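Putative lipoprotein (Bacteroides ovatus, PDB 3OQQ) is of unknown function but, as a putative extracellular lipoprotein, binds calcium ions, two of which lie side by side and share protein ligands. Local coordinates at residues M130-W135 and F147-F152; V182-G187 and F285-G290; G186-T191 and D279-M284; P252-L257 and L274-D279. All coordinates share one frame; numbering follows the deposited sequence. Where two conformers were deposited one is given.

Overall arrangement
Contacts 1, 2 and 3 gather round a pair of calcium ions 3.7 Å apart, while contact 4 lies farther from the metal pair and binds no ion. The centres of contacts 1 and 2 are about 11 Å apart, and a hydrogen bond from Gly186 N to Asn148 O (2.8 Å) joins them. Contacts 2 and 3 share Gly186 and Gly187, with centres about 8 Å apart. Gly186 O is a ligand of the calcium ion that Asp149 of contact 1 also binds. Contact 4 shares Asp279 with contact 3, about 11 Å away between centres, and is nested in the chain loops that contacts 2 and 3 close; its centre is about 17 Å from that of contact 1.

Contact 1 (M130-W135 and F147-F152); sequences MFEDGW and FNDVVF. With CA (calcium ion), chain C; CA (calcium ion), chain B.
Phe131 and Val150 form an antiparallel hydrogen-bonded pair, with Phe131 N to Val150 O at 2.9 Å (164°) and a weak return bond from Val150 N to Phe131 O at 3.4 Å; because Asp149 also lies opposite Phe131, the pairing contains a classic beta bulge. Beyond the strand end, two carboxylates converge on calcium. Glu132 binds one ion through both oxygens, its bend at chi2 (-57°) carrying CD toward the metal. Asp149 chelates the same ion, and its OD1 bridges to the second calcium at 2.5 Å. On its anti lone pair Asp149 OD2 also accepts Asp133 N (2.8 Å), which would steady the carboxylate. Glu132 CG stands over the centre of the Phe147 ring, 3.8 Å from its centroid, a CH-pi contact, while Phe147 N donates to Glu132 OE2 at 2.9 Å. An alanine at Phe147 would probably open a gap over Glu132 CG, which would lose the ring face it rests on. Asp146 binds both ions, and Gly186 and Glu397 help complete the second site. Strand 173-184 flanks strand 150-161, and strands 190-198 and 333-339 pack against Val150.

Contact 2 (V182-G187 and F285-G290); sequences VRAVGG and FQVTQG. With CA (calcium ion), chain B.
The loop following strand 173-184 bears a calcium ligand, and a single antiparallel bridge between Val185 and Phe285 fastens the segment leading into it to 285-290. Val185 N donates to Phe285 O at 2.9 Å, on a lone pair in the carbonyl plane. In return Phe285 N meets Val185 O at 3.1 Å from 35° above that carbonyl's plane. With Phe285 CG anti to the backbone N (chi1 -174°), the ring lies beside the strand end, its CD2 3.8 Å from Val185 N, which sits at the ring edge. Gln286 CG covers one face of the same ring, 3.6 Å above its centre, and the amide end of Gln286 is held elsewhere, OE1 accepting from Arg293 N. Just upstream, Arg183 and Ala184 both lie opposite Val151, a classic beta bulge at the end of the strand. Ala184 CB is 3.3 Å from Phe285 O and also packs on Val287 CG1. Val287 CG1 also lies 3.6 Å from Gly186 CA, where a CB would be tight against it and would also clash with the calcium ion. Gly186 O binds this ion at 2.4 Å, alongside Asp146, Asn148, Asp149 and Glu397.

Contact 3 (G186-T191 and D279-M284); sequences GGIYPT and DNNQDM. With CA (calcium ion), chain B.
Met284, modelled as selenomethionine, reaches across to the glycine pair 186-187 and lays its SE against the peptide between them, 3.6 Å from Gly186 C and 3.6 Å from Gly187 N. Its CG is anti to the carbonyl carbon, beside the backbone N (chi1 -68°), and passes 4.0 Å from Gly187 O. The chain stays extended through SE and then bends at chi3 (-90°), which sets the direction of CE. Ile188 adds a looser contact: CG1 lies 3.7 Å from the backbone O of Asn281, and the Ile188 and Asn281 side chains cross at about a right angle; as Ile188 was deposited in two conformers, this detail is doubtful. The segment that presents Met284 is braced from within. Asn280 OD1 accepts Asp283 N at 2.8 Å in a straight bond, forming an Asx motif, and Asn280 ND2 donates to Asp283 OD2 at 3.0 Å from above the carboxylate plane. Met284 N closes the turn on Asn280 O at 3.1 Å. Outside the pair, Glu397, a ligand of the same calcium ion as Gly186, also touches the Met284 side chain. Between the two segments the contact rests on van der Waals packing without hydrogen bonds, so the Met284 side chain is held here by shape and dispersion, against a peptide whose carbonyl oxygen, Gly186 O, binds the metal.

Contact 4 (P252-L257 and L274-D279); sequences PRFAIL and LTSLMD
Arg253, the first residue of strand 253-263 in a six-stranded antiparallel sheet, threads its guanidinium into the carbonyls at and just beyond the end of the 3-10 segment 274-276. NH1 donates to Ser276 O at 2.8 Å, within 1° of the guanidinium plane, and to Met278 O at 3.2 Å from above that carbonyl's plane. NH2 forms a salt bridge with Asp279 OD1 at 2.7 Å, nearly straight (169°) and on the syn lone pair; carboxylate and guanidinium are almost coplanar. A weak bond from NH1 to the same OD1 adds to this. The chain is extended from CG to NE; with chi2 at 180° Arg253 CD runs on beside Ser276 O, 3.5 Å away. An alanine in place of Arg253 would probably leave Asp279 without its salt-bridge mate and the carbonyls of Ser276 and Met278 without this donor. On the neighbouring strand residue, Phe254 N donates to Ser276 OG at 3.0 Å, and the Phe254 ring carbon CD1 touches Ser276 CB at 3.7 Å. In the next shell, Asp247 pairs with Arg253 NE, which is likely to offset the nearby positive charges of Arg249 and Arg293. Thr248 OG1 bonds to Asp279 OD2, and Gly273 O is a further hydrogen-bond partner of Ser276 OG. The turn itself is closed by Leu277 N to Leu274 O at 3.3 Å.

Contact 1 (M130-W135 and F147-F152)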
loop_
_atom_site.group_PDB
_atom_site.type_symbol
_atom_site.label_atom_id
_atom_site.label_comp_id
_atom_site.label_asym_id
_atom_site.label_seq_id
_atom_site.Cartn_x
_atom_site.Cartn_y
_atom_site.Cartn_z
HETATM N N MSE A 130 -8.737 3.820 0.882
HETATM C CA MSE A 130 -10.180 3.999 0.958
HETATM C C MSE A 130 -10.641 4.847 -0.172
HETATM O O MSE A 130 -10.234 5.991 -0.267
HETATM C CB MSE A 130 -10.582 4.611 2.306
HETATM C CG MSE A 130 -10.280 3.690 3.455
HETATM SE SE MSE A 130 -11.122 4.330 5.067
HETATM C CE MSE A 130 -10.234 3.127 6.277
ATOM N N PHE A 131 -11.541 4.301 -1.003
ATOM C CA PHE A 131 -12.040 5.008 -2.176
ATOM C C PHE A 131 -13.516 5.255 -2.150
ATOM O O PHE A 131 -14.269 4.454 -1.608
ATOM C CB PHE A 131 -11.745 4.186 -3.442
ATOM C CG PHE A 131 -10.471 4.552 -4.117
ATOM C CD1 PHE A 131 -10.382 5.710 -4.894
ATOM C CD2 PHE A 131 -9.352 3.732 -4.017
ATOM C CE1 PHE A 131 -9.193 6.038 -5.544
ATOM C CE2 PHE A 131 -8.151 4.087 -4.644
ATOM C CZ PHE A 131 -8.084 5.227 -5.407
ATOM N N GLU A 132 -13.917 6.353 -2.813
ATOM C CA GLU A 132 -15.274 6.752 -3.180
ATOM C C GLU A 132 -15.433 6.319 -4.642
ATOM O O GLU A 132 -14.481 6.433 -5.409
ATOM C CB GLU A 132 -15.498 8.263 -2.977
ATOM C CG GLU A 132 -16.143 8.594 -1.630
ATOM C CD GLU A 132 -17.476 7.902 -1.412
ATOM O OE1 GLU A 132 -18.410 8.185 -2.193
ATOM O OE2 GLU A 132 -17.587 7.062 -0.488
ATOM N N ASP A 133 -16.592 5.801 -5.026
ATOM C CA ASP A 133 -16.804 5.268 -6.369
ATOM C C ASP A 133 -17.575 6.181 -7.318
ATOM O O ASP A 133 -17.888 5.763 -8.428
ATOM C CB ASP A 133 -17.559 3.923 -6.267
ATOM C CG ASP A 133 -18.910 3.962 -5.555
ATOM O OD1 ASP A 133 -19.519 5.062 -5.469
ATOM O OD2 ASP A 133 -19.328 2.913 -5.026
ATOM N N GLY A 134 -17.932 7.372 -6.872
ATOM C CA GLY A 134 -18.814 8.258 -7.621
ATOM C C GLY A 134 -18.213 9.233 -8.602
ATOM O O GLY A 134 -18.979 9.868 -9.333
ATOM N N TRP A 135 -16.862 9.383 -8.630
ATOM C CA TRP A 135 -16.170 10.297 -9.552
ATOM C C TRP A 135 -16.807 10.232 -10.961
ATOM O O TRP A 135 -17.028 9.127 -11.447
ATOM C CB TRP A 135 -14.647 9.964 -9.621
ATOM C CG TRP A 135 -13.892 10.803 -10.605
ATOM C CD1 TRP A 135 -13.470 12.094 -10.424
ATOM C CD2 TRP A 135 -13.651 10.491 -11.988
ATOM N NE1 TRP A 135 -12.912 12.576 -11.592
ATOM C CE2 TRP A 135 -13.013 11.611 -12.566
ATOM C CE3 TRP A 135 -13.831 9.337 -12.774
ATOM C CZ2 TRP A 135 -12.606 11.629 -13.910
ATOM C CZ3 TRP A 135 -13.438 9.358 -14.107
ATOM C CH2 TRP A 135 -12.831 10.490 -14.662
ATOM N N PHE A 147 -16.585 6.961 2.181
ATOM C CA PHE A 147 -15.219 6.506 1.849
ATOM C C PHE A 147 -14.992 5.015 2.154
ATOM O O PHE A 147 -13.901 4.637 2.579
ATOM C CB PHE A 147 -14.130 7.364 2.531
ATOM C CG PHE A 147 -13.835 8.617 1.737
ATOM C CD1 PHE A 147 -14.617 9.767 1.898
ATOM C CD2 PHE A 147 -12.811 8.634 0.788
ATOM C CE1 PHE A 147 -14.370 10.914 1.131
ATOM C CE2 PHE A 147 -12.561 9.781 0.024
ATOM C CZ PHE A 147 -13.348 10.909 0.192
ATOM N N ASN A 148 -15.993 4.170 1.897
ATOM C CA ASN A 148 -15.800 2.731 2.135
ATOM C C ASN A 148 -16.177 1.929 0.888
ATOM O O ASN A 148 -16.318 0.713 0.967
ATOM C CB ASN A 148 -16.603 2.266 3.353
ATOM C CG ASN A 148 -18.083 2.358 3.089
ATOM O OD1 ASN A 148 -18.490 2.645 1.967
ATOM N ND2 ASN A 148 -18.907 2.083 4.079
ATOM N N ASP A 149 -16.387 2.619 -0.252
ATOM C CA ASP A 149 -16.829 1.995 -1.517
ATOM C C ASP A 149 -15.897 0.889 -1.956
ATOM O O ASP A 149 -16.370 -0.142 -2.448
ATOM C CB ASP A 149 -17.038 3.048 -2.595
ATOM C CG ASP A 149 -18.059 4.084 -2.114
ATOM O OD1 ASP A 149 -18.720 3.836 -1.057
ATOM O OD2 ASP A 149 -18.176 5.139 -2.757
ATOM N N VAL A 150 -14.582 1.080 -1.733
ATOM C CA VAL A 150 -13.543 0.069 -1.889
ATOM C C VAL A 150 -12.555 0.320 -0.757
ATOM O O VAL A 150 -12.041 1.432 -0.592
ATOM C CB VAL A 150 -12.825 -0.074 -3.264
ATOM C CG1 VAL A 150 -11.896 -1.297 -3.251
ATOM C CG2 VAL A 150 -13.818 -0.194 -4.423
ATOM N N VAL A 151 -12.367 -0.684 0.085
ATOM C CA VAL A 151 -11.433 -0.532 1.211
ATOM C C VAL A 151 -10.473 -1.679 1.076
ATOM O O VAL A 151 -10.899 -2.838 1.053
ATOM C CB VAL A 151 -12.108 -0.461 2.602
ATOM C CG1 VAL A 151 -11.090 -0.253 3.720
ATOM C CG2 VAL A 151 -13.184 0.618 2.654
ATOM N N PHE A 152 -9.198 -1.367 0.883
ATOM C CA PHE A 152 -8.212 -2.432 0.796
ATOM C C PHE A 152 -6.949 -2.081 1.484
ATOM O O PHE A 152 -6.501 -0.953 1.403
ATOM C CB PHE A 152 -7.920 -2.844 -0.648
ATOM C CG PHE A 152 -7.309 -1.823 -1.577
ATOM C CD1 PHE A 152 -8.117 -0.982 -2.342
ATOM C CD2 PHE A 152 -5.934 -1.797 -1.797
ATOM C CE1 PHE A 152 -7.563 -0.112 -3.271
ATOM C CE2 PHE A 152 -5.379 -0.908 -2.717
ATOM C CZ PHE A 152 -6.206 -0.090 -3.466
HETATM CA CA CA C . -19.584 6.333 -1.040
HETATM CA CA CA B . -20.410 3.179 0.641
HETATM O O HOH W 1 -20.756 6.635 -3.093
HETATM O O HOH W 2 -21.506 4.964 -1.021
HETATM O O HOH W 3 -20.807 8.124 0.029
#

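Contact 2 (V182-G187 and F285-G290)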
loop_
_atom_site.group_PDB
_atom_site.type_symbol
_atom_site.label_atom_id
_atom_site.label_comp_id
_atom_site.label_asym_id
_atom_site.label_seq_id
_atom_site.Cartn_x
_atom_site.Cartn_y
_atom_site.Cartn_z
ATOM N N VAL A 182 -8.542 -7.227 0.203
ATOM C CA VAL A 182 -9.871 -6.602 0.180
ATOM C C VAL A 182 -10.494 -6.640 1.573
ATOM O O VAL A 182 -10.864 -7.705 2.069
ATOM C CB VAL A 182 -10.840 -7.220 -0.859
ATOM C CG1 VAL A 182 -12.137 -6.405 -0.935
ATOM C CG2 VAL A 182 -10.192 -7.325 -2.228
ATOM N N ARG A 183 -10.697 -5.469 2.158
ATOM C CA ARG A 183 -11.310 -5.392 3.462
ATOM C C ARG A 183 -12.824 -5.181 3.321
ATOM O O ARG A 183 -13.584 -5.797 4.053
ATOM C CB ARG A 183 -10.596 -4.301 4.294
ATOM C CG ARG A 183 -11.464 -3.443 5.141
ATOM C CD ARG A 183 -11.002 -3.353 6.564
ATOM N NE ARG A 183 -9.651 -2.831 6.815
ATOM C CZ ARG A 183 -9.378 -1.587 7.208
ATOM N NH1 ARG A 183 -10.356 -0.678 7.301
ATOM N NH2 ARG A 183 -8.130 -1.241 7.521
ATOM N N ALA A 184 -13.269 -4.335 2.389
ATOM C CA ALA A 184 -14.700 -4.070 2.212
ATOM C C ALA A 184 -14.988 -3.494 0.837
ATOM O O ALA A 184 -14.114 -2.848 0.249
ATOM C CB ALA A 184 -15.192 -3.082 3.284
ATOM N N VAL A 185 -16.262 -3.631 0.390
ATOM C CA VAL A 185 -16.764 -3.043 -0.850
ATOM C C VAL A 185 -18.130 -2.415 -0.514
ATOM O O VAL A 185 -19.149 -3.095 -0.534
ATOM C CB VAL A 185 -16.806 -4.013 -2.065
ATOM C CG1 VAL A 185 -17.220 -3.281 -3.339
ATOM C CG2 VAL A 185 -15.461 -4.710 -2.272
ATOM N N GLY A 186 -18.110 -1.135 -0.141
ATOM C CA GLY A 186 -19.312 -0.390 0.224
ATOM C C GLY A 186 -19.996 0.255 -0.959
ATOM O O GLY A 186 -20.477 1.373 -0.870
ATOM N N GLY A 187 -20.018 -0.435 -2.080
ATOM C CA GLY A 187 -20.647 0.105 -3.279
ATOM C C GLY A 187 -21.220 -1.016 -4.090
ATOM O O GLY A 187 -20.721 -2.135 -3.993
ATOM N N PHE A 285 -20.628 -5.364 0.999
ATOM C CA PHE A 285 -19.610 -6.215 1.602
ATOM C C PHE A 285 -18.808 -5.584 2.748
ATOM O O PHE A 285 -17.957 -4.722 2.510
ATOM C CB PHE A 285 -18.631 -6.699 0.487
ATOM C CG PHE A 285 -17.603 -7.721 0.947
ATOM C CD1 PHE A 285 -17.999 -8.981 1.391
ATOM C CD2 PHE A 285 -16.246 -7.430 0.911
ATOM C CE1 PHE A 285 -17.065 -9.907 1.821
ATOM C CE2 PHE A 285 -15.304 -8.374 1.321
ATOM C CZ PHE A 285 -15.719 -9.605 1.779
ATOM N N GLN A 286 -18.986 -6.151 3.982
ATOM C CA GLN A 286 -18.296 -5.753 5.222
ATOM C C GLN A 286 -18.533 -4.268 5.558
ATOM O O GLN A 286 -17.616 -3.623 6.054
ATOM C CB GLN A 286 -16.778 -6.062 5.132
ATOM C CG GLN A 286 -16.416 -7.545 4.786
ATOM C CD GLN A 286 -16.957 -8.550 5.803
ATOM O OE1 GLN A 286 -18.159 -8.709 5.986
ATOM N NE2 GLN A 286 -16.092 -9.288 6.462
ATOM N N VAL A 287 -19.744 -3.719 5.280
ATOM C CA VAL A 287 -20.052 -2.286 5.540
ATOM C C VAL A 287 -21.404 -2.059 6.294
ATOM O O VAL A 287 -21.686 -0.946 6.772
ATOM C CB VAL A 287 -20.013 -1.423 4.227
ATOM C CG1 VAL A 287 -18.632 -1.437 3.590
ATOM C CG2 VAL A 287 -21.098 -1.822 3.206
ATOM N N THR A 288 -22.269 -3.064 6.337
ATOM C CA THR A 288 -23.592 -2.841 6.926
ATOM C C THR A 288 -23.671 -3.505 8.296
ATOM O O THR A 288 -23.440 -4.714 8.417
ATOM C CB THR A 288 -24.724 -3.317 5.960
ATOM O OG1 THR A 288 -24.621 -2.648 4.685
ATOM C CG2 THR A 288 -26.115 -3.091 6.530
ATOM N N GLN A 289 -24.028 -2.702 9.330
ATOM C CA GLN A 289 -24.150 -3.206 10.684
ATOM C C GLN A 289 -25.183 -4.343 10.735
ATOM O O GLN A 289 -26.303 -4.189 10.221
ATOM C CB GLN A 289 -24.496 -2.094 11.673
ATOM C CG GLN A 289 -24.417 -2.594 13.118
ATOM C CD GLN A 289 -24.543 -1.494 14.115
ATOM O OE1 GLN A 289 -24.490 -0.306 13.791
ATOM N NE2 GLN A 289 -24.696 -1.881 15.357
ATOM N N GLY A 290 -24.778 -5.460 11.346
ATOM C CA GLY A 290 -25.592 -6.665 11.463
ATOM C C GLY A 290 -25.344 -7.618 10.314
ATOM O O GLY A 290 -25.818 -8.755 10.345
HETATM CA CA CA B . -20.410 3.179 0.641
HETATM O O HOH W 2 -21.506 4.964 -1.021
#

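Contact 3 (G186-T191 and D279-M284)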
loop_
_atom_site.group_PDB
_atom_site.type_symbol
_atom_site.label_atom_id
_atom_site.label_comp_id
_atom_site.label_asym_id
_atom_site.label_seq_id
_atom_site.Cartn_x
_atom_site.Cartn_y
_atom_site.Cartn_z
ATOM N N GLY A 186 -18.110 -1.135 -0.141
ATOM C CA GLY A 186 -19.312 -0.390 0.224
ATOM C C GLY A 186 -19.996 0.255 -0.959
ATOM O O GLY A 186 -20.477 1.373 -0.870
ATOM N N GLY A 187 -20.018 -0.435 -2.080
ATOM C CA GLY A 187 -20.647 0.105 -3.279
ATOM C C GLY A 187 -21.220 -1.016 -4.090
ATOM O O GLY A 187 -20.721 -2.135 -3.993
ATOM N N ILE A 188 -22.227 -0.692 -4.922
ATOM C CA ILE A 188 -22.924 -1.645 -5.788
ATOM C C ILE A 188 -22.119 -1.881 -7.064
ATOM O O ILE A 188 -22.054 -3.020 -7.543
ATOM C CB ILE A 188 -24.365 -1.104 -6.099
ATOM C CG1 ILE A 188 -25.243 -1.123 -4.836
ATOM C CG2 ILE A 188 -25.055 -1.862 -7.232
ATOM C CD1 ILE A 188 -26.212 0.061 -4.733
ATOM N N TYR A 189 -21.532 -0.816 -7.619
ATOM C CA TYR A 189 -20.823 -0.853 -8.885
ATOM C C TYR A 189 -19.288 -1.041 -8.872
ATOM O O TYR A 189 -18.795 -1.297 -9.965
ATOM C CB TYR A 189 -21.188 0.422 -9.666
ATOM C CG TYR A 189 -22.682 0.521 -9.873
ATOM C CD1 TYR A 189 -23.342 -0.349 -10.736
ATOM C CD2 TYR A 189 -23.459 1.390 -9.102
ATOM C CE1 TYR A 189 -24.726 -0.315 -10.881
ATOM C CE2 TYR A 189 -24.850 1.436 -9.242
ATOM C CZ TYR A 189 -25.472 0.609 -10.168
ATOM O OH TYR A 189 -26.832 0.652 -10.362
ATOM N N PRO A 190 -18.494 -0.963 -7.765
ATOM C CA PRO A 190 -17.036 -1.223 -7.896
ATOM C C PRO A 190 -16.759 -2.647 -8.392
ATOM O O PRO A 190 -17.434 -3.582 -7.989
ATOM C CB PRO A 190 -16.500 -1.022 -6.474
ATOM C CG PRO A 190 -17.528 -0.184 -5.783
ATOM C CD PRO A 190 -18.847 -0.617 -6.373
ATOM N N THR A 191 -15.795 -2.803 -9.296
ATOM C CA THR A 191 -15.488 -4.103 -9.881
ATOM C C THR A 191 -14.013 -4.464 -9.733
ATOM O O THR A 191 -13.688 -5.643 -9.683
ATOM C CB THR A 191 -15.874 -4.109 -11.372
ATOM O OG1 THR A 191 -15.246 -2.999 -12.011
ATOM C CG2 THR A 191 -17.396 -4.040 -11.601
ATOM N N ASP A 279 -23.226 -10.452 -1.051
ATOM C CA ASP A 279 -24.277 -11.448 -1.248
ATOM C C ASP A 279 -25.479 -10.821 -1.906
ATOM O O ASP A 279 -26.247 -11.522 -2.573
ATOM C CB ASP A 279 -24.675 -12.091 0.079
ATOM C CG ASP A 279 -23.642 -13.072 0.587
ATOM O OD1 ASP A 279 -22.698 -13.388 -0.166
ATOM O OD2 ASP A 279 -23.755 -13.489 1.740
ATOM N N ASN A 280 -25.635 -9.500 -1.734
ATOM C CA ASN A 280 -26.726 -8.709 -2.299
ATOM C C ASN A 280 -26.363 -7.214 -2.328
ATOM O O ASN A 280 -25.465 -6.760 -1.608
ATOM C CB ASN A 280 -28.040 -8.931 -1.525
ATOM C CG ASN A 280 -27.982 -8.471 -0.097
ATOM O OD1 ASN A 280 -27.963 -7.281 0.171
ATOM N ND2 ASN A 280 -27.993 -9.398 0.852
ATOM N N ASN A 281 -27.121 -6.463 -3.115
ATOM C CA ASN A 281 -26.966 -5.039 -3.350
ATOM C C ASN A 281 -27.334 -4.169 -2.149
ATOM O O ASN A 281 -26.892 -3.029 -2.082
ATOM C CB ASN A 281 -27.844 -4.633 -4.527
ATOM C CG ASN A 281 -27.509 -5.345 -5.801
ATOM O OD1 ASN A 281 -26.362 -5.343 -6.263
ATOM N ND2 ASN A 281 -28.509 -5.992 -6.373
ATOM N N GLN A 282 -28.180 -4.646 -1.244
ATOM C CA GLN A 282 -28.567 -3.796 -0.120
ATOM C C GLN A 282 -27.463 -3.744 0.938
ATOM O O GLN A 282 -27.071 -2.659 1.369
ATOM C CB GLN A 282 -29.880 -4.288 0.493
ATOM C CG GLN A 282 -30.401 -3.375 1.599
ATOM C CD GLN A 282 -31.635 -3.949 2.210
ATOM O OE1 GLN A 282 -32.432 -4.604 1.539
ATOM N NE2 GLN A 282 -31.820 -3.727 3.497
ATOM N N ASP A 283 -26.981 -4.919 1.356
ATOM C CA ASP A 283 -25.964 -5.073 2.389
ATOM C C ASP A 283 -24.603 -4.709 1.910
ATOM O O ASP A 283 -23.802 -4.196 2.694
ATOM C CB ASP A 283 -25.933 -6.531 2.868
ATOM C CG ASP A 283 -27.242 -6.985 3.445
ATOM O OD1 ASP A 283 -28.065 -6.119 3.781
ATOM O OD2 ASP A 283 -27.438 -8.209 3.572
HETATM N N MSE A 284 -24.278 -5.096 0.664
HETATM C CA MSE A 284 -22.934 -4.921 0.111
HETATM C C MSE A 284 -21.925 -5.746 0.952
HETATM O O MSE A 284 -22.335 -6.750 1.545
HETATM C CB MSE A 284 -22.572 -3.427 -0.038
HETATM C CG MSE A 284 -23.426 -2.734 -1.141
HETATM SE SE MSE A 284 -23.402 -0.806 -0.999
HETATM C CE MSE A 284 -24.869 -0.628 0.115
HETATM CA CA CA B . -20.410 3.179 0.641
HETATM O O HOH W 2 -21.506 4.964 -1.021
#

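Contact 4 (P252-L257 and L274-D279)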
loop_
_atom_site.group_PDB
_atom_site.type_symbol
_atom_site.label_atom_id
_atom_site.label_comp_id
_atom_site.label_asym_id
_atom_site.label_seq_id
_atom_site.Cartn_x
_atom_site.Cartn_y
_atom_site.Cartn_z
ATOM N N PRO A 252 -21.003 -19.385 -6.924
ATOM C CA PRO A 252 -19.550 -19.203 -6.851
ATOM C C PRO A 252 -19.137 -17.740 -6.998
ATOM O O PRO A 252 -19.894 -16.913 -7.515
ATOM C CB PRO A 252 -19.023 -20.052 -8.009
ATOM C CG PRO A 252 -20.116 -20.106 -8.973
ATOM C CD PRO A 252 -21.398 -20.055 -8.181
ATOM N N ARG A 253 -17.915 -17.434 -6.542
ATOM C CA ARG A 253 -17.370 -16.092 -6.622
ATOM C C ARG A 253 -16.187 -16.141 -7.565
ATOM O O ARG A 253 -15.812 -17.241 -8.000
ATOM C CB ARG A 253 -17.013 -15.577 -5.211
ATOM C CG ARG A 253 -18.171 -15.768 -4.200
ATOM C CD ARG A 253 -17.770 -15.251 -2.839
ATOM N NE ARG A 253 -18.744 -15.547 -1.790
ATOM C CZ ARG A 253 -19.798 -14.791 -1.494
ATOM N NH1 ARG A 253 -20.102 -13.742 -2.246
ATOM N NH2 ARG A 253 -20.586 -15.109 -0.476
ATOM N N PHE A 254 -15.649 -14.964 -7.972
ATOM C CA PHE A 254 -14.506 -14.951 -8.875
ATOM C C PHE A 254 -13.481 -13.887 -8.512
ATOM O O PHE A 254 -13.808 -12.857 -7.910
ATOM C CB PHE A 254 -14.943 -14.791 -10.333
ATOM C CG PHE A 254 -15.321 -13.407 -10.806
ATOM C CD1 PHE A 254 -16.590 -12.884 -10.541
ATOM C CD2 PHE A 254 -14.444 -12.657 -11.580
ATOM C CE1 PHE A 254 -16.963 -11.631 -11.029
ATOM C CE2 PHE A 254 -14.814 -11.396 -12.057
ATOM C CZ PHE A 254 -16.067 -10.889 -11.766
ATOM N N ALA A 255 -12.229 -14.136 -8.888
ATOM C CA ALA A 255 -11.145 -13.159 -8.698
ATOM C C ALA A 255 -10.199 -13.306 -9.864
ATOM O O ALA A 255 -9.980 -14.426 -10.320
ATOM C CB ALA A 255 -10.434 -13.386 -7.368
ATOM N N ILE A 256 -9.742 -12.187 -10.429
ATOM C CA ILE A 256 -8.804 -12.180 -11.568
ATOM C C ILE A 256 -7.670 -11.212 -11.238
ATOM O O ILE A 256 -7.920 -10.015 -11.074
ATOM C CB ILE A 256 -9.461 -11.821 -12.935
ATOM C CG1 ILE A 256 -10.746 -12.641 -13.229
ATOM C CG2 ILE A 256 -8.431 -11.930 -14.076
ATOM C CD1 ILE A 256 -11.656 -12.034 -14.331
ATOM N N LEU A 257 -6.434 -11.724 -11.180
ATOM C CA LEU A 257 -5.266 -10.900 -10.896
ATOM C C LEU A 257 -4.418 -10.790 -12.150
ATOM O O LEU A 257 -3.948 -11.796 -12.675
ATOM C CB LEU A 257 -4.456 -11.481 -9.724
ATOM C CG LEU A 257 -3.084 -10.884 -9.423
ATOM C CD1 LEU A 257 -3.175 -9.388 -9.079
ATOM C CD2 LEU A 257 -2.434 -11.657 -8.338
ATOM N N LEU A 274 -14.402 -7.943 -7.451
ATOM C CA LEU A 274 -14.944 -7.268 -6.277
ATOM C C LEU A 274 -16.466 -7.350 -6.203
ATOM O O LEU A 274 -17.007 -7.431 -5.107
ATOM C CB LEU A 274 -14.522 -5.778 -6.233
ATOM C CG LEU A 274 -13.045 -5.438 -6.191
ATOM C CD1 LEU A 274 -12.867 -3.895 -5.913
ATOM C CD2 LEU A 274 -12.304 -6.313 -5.153
ATOM N N THR A 275 -17.153 -7.322 -7.356
ATOM C CA THR A 275 -18.622 -7.397 -7.401
ATOM C C THR A 275 -19.172 -8.749 -6.831
ATOM O O THR A 275 -20.340 -8.816 -6.421
ATOM C CB THR A 275 -19.086 -7.164 -8.850
ATOM O OG1 THR A 275 -20.415 -6.680 -8.852
ATOM C CG2 THR A 275 -18.947 -8.400 -9.761
ATOM N N SER A 276 -18.334 -9.821 -6.845
ATOM C CA SER A 276 -18.764 -11.167 -6.443
ATOM C C SER A 276 -18.606 -11.404 -4.938
ATOM O O SER A 276 -18.994 -12.467 -4.474
ATOM C CB SER A 276 -17.982 -12.226 -7.227
ATOM O OG SER A 276 -16.639 -12.395 -6.786
ATOM N N LEU A 277 -18.055 -10.412 -4.168
ATOM C CA LEU A 277 -17.784 -10.573 -2.732
ATOM C C LEU A 277 -19.012 -10.388 -1.868
ATOM O O LEU A 277 -19.160 -11.087 -0.855
ATOM C CB LEU A 277 -16.672 -9.644 -2.257
ATOM C CG LEU A 277 -15.336 -9.741 -2.999
ATOM C CD1 LEU A 277 -14.380 -8.816 -2.406
ATOM C CD2 LEU A 277 -14.782 -11.200 -3.008
HETATM N N MSE A 278 -19.877 -9.437 -2.238
HETATM C CA MSE A 278 -21.133 -9.236 -1.526
HETATM C C MSE A 278 -22.120 -10.391 -1.817
HETATM O O MSE A 278 -21.894 -11.190 -2.736
HETATM C CB MSE A 278 -21.766 -7.899 -1.921
HETATM C CG MSE A 278 -22.308 -7.877 -3.355
HETATM SE SE MSE A 278 -22.925 -6.134 -3.899
HETATM C CE MSE A 278 -21.287 -5.086 -3.350
ATOM N N ASP A 279 -23.226 -10.452 -1.051
ATOM C CA ASP A 279 -24.277 -11.448 -1.248
ATOM C C ASP A 279 -25.479 -10.821 -1.906
ATOM O O ASP A 279 -26.247 -11.522 -2.573
ATOM C CB ASP A 279 -24.675 -12.091 0.079
ATOM C CG ASP A 279 -23.642 -13.072 0.587
ATOM O OD1 ASP A 279 -22.698 -13.388 -0.166
ATOM O OD2 ASP A 279 -23.755 -13.489 1.740
#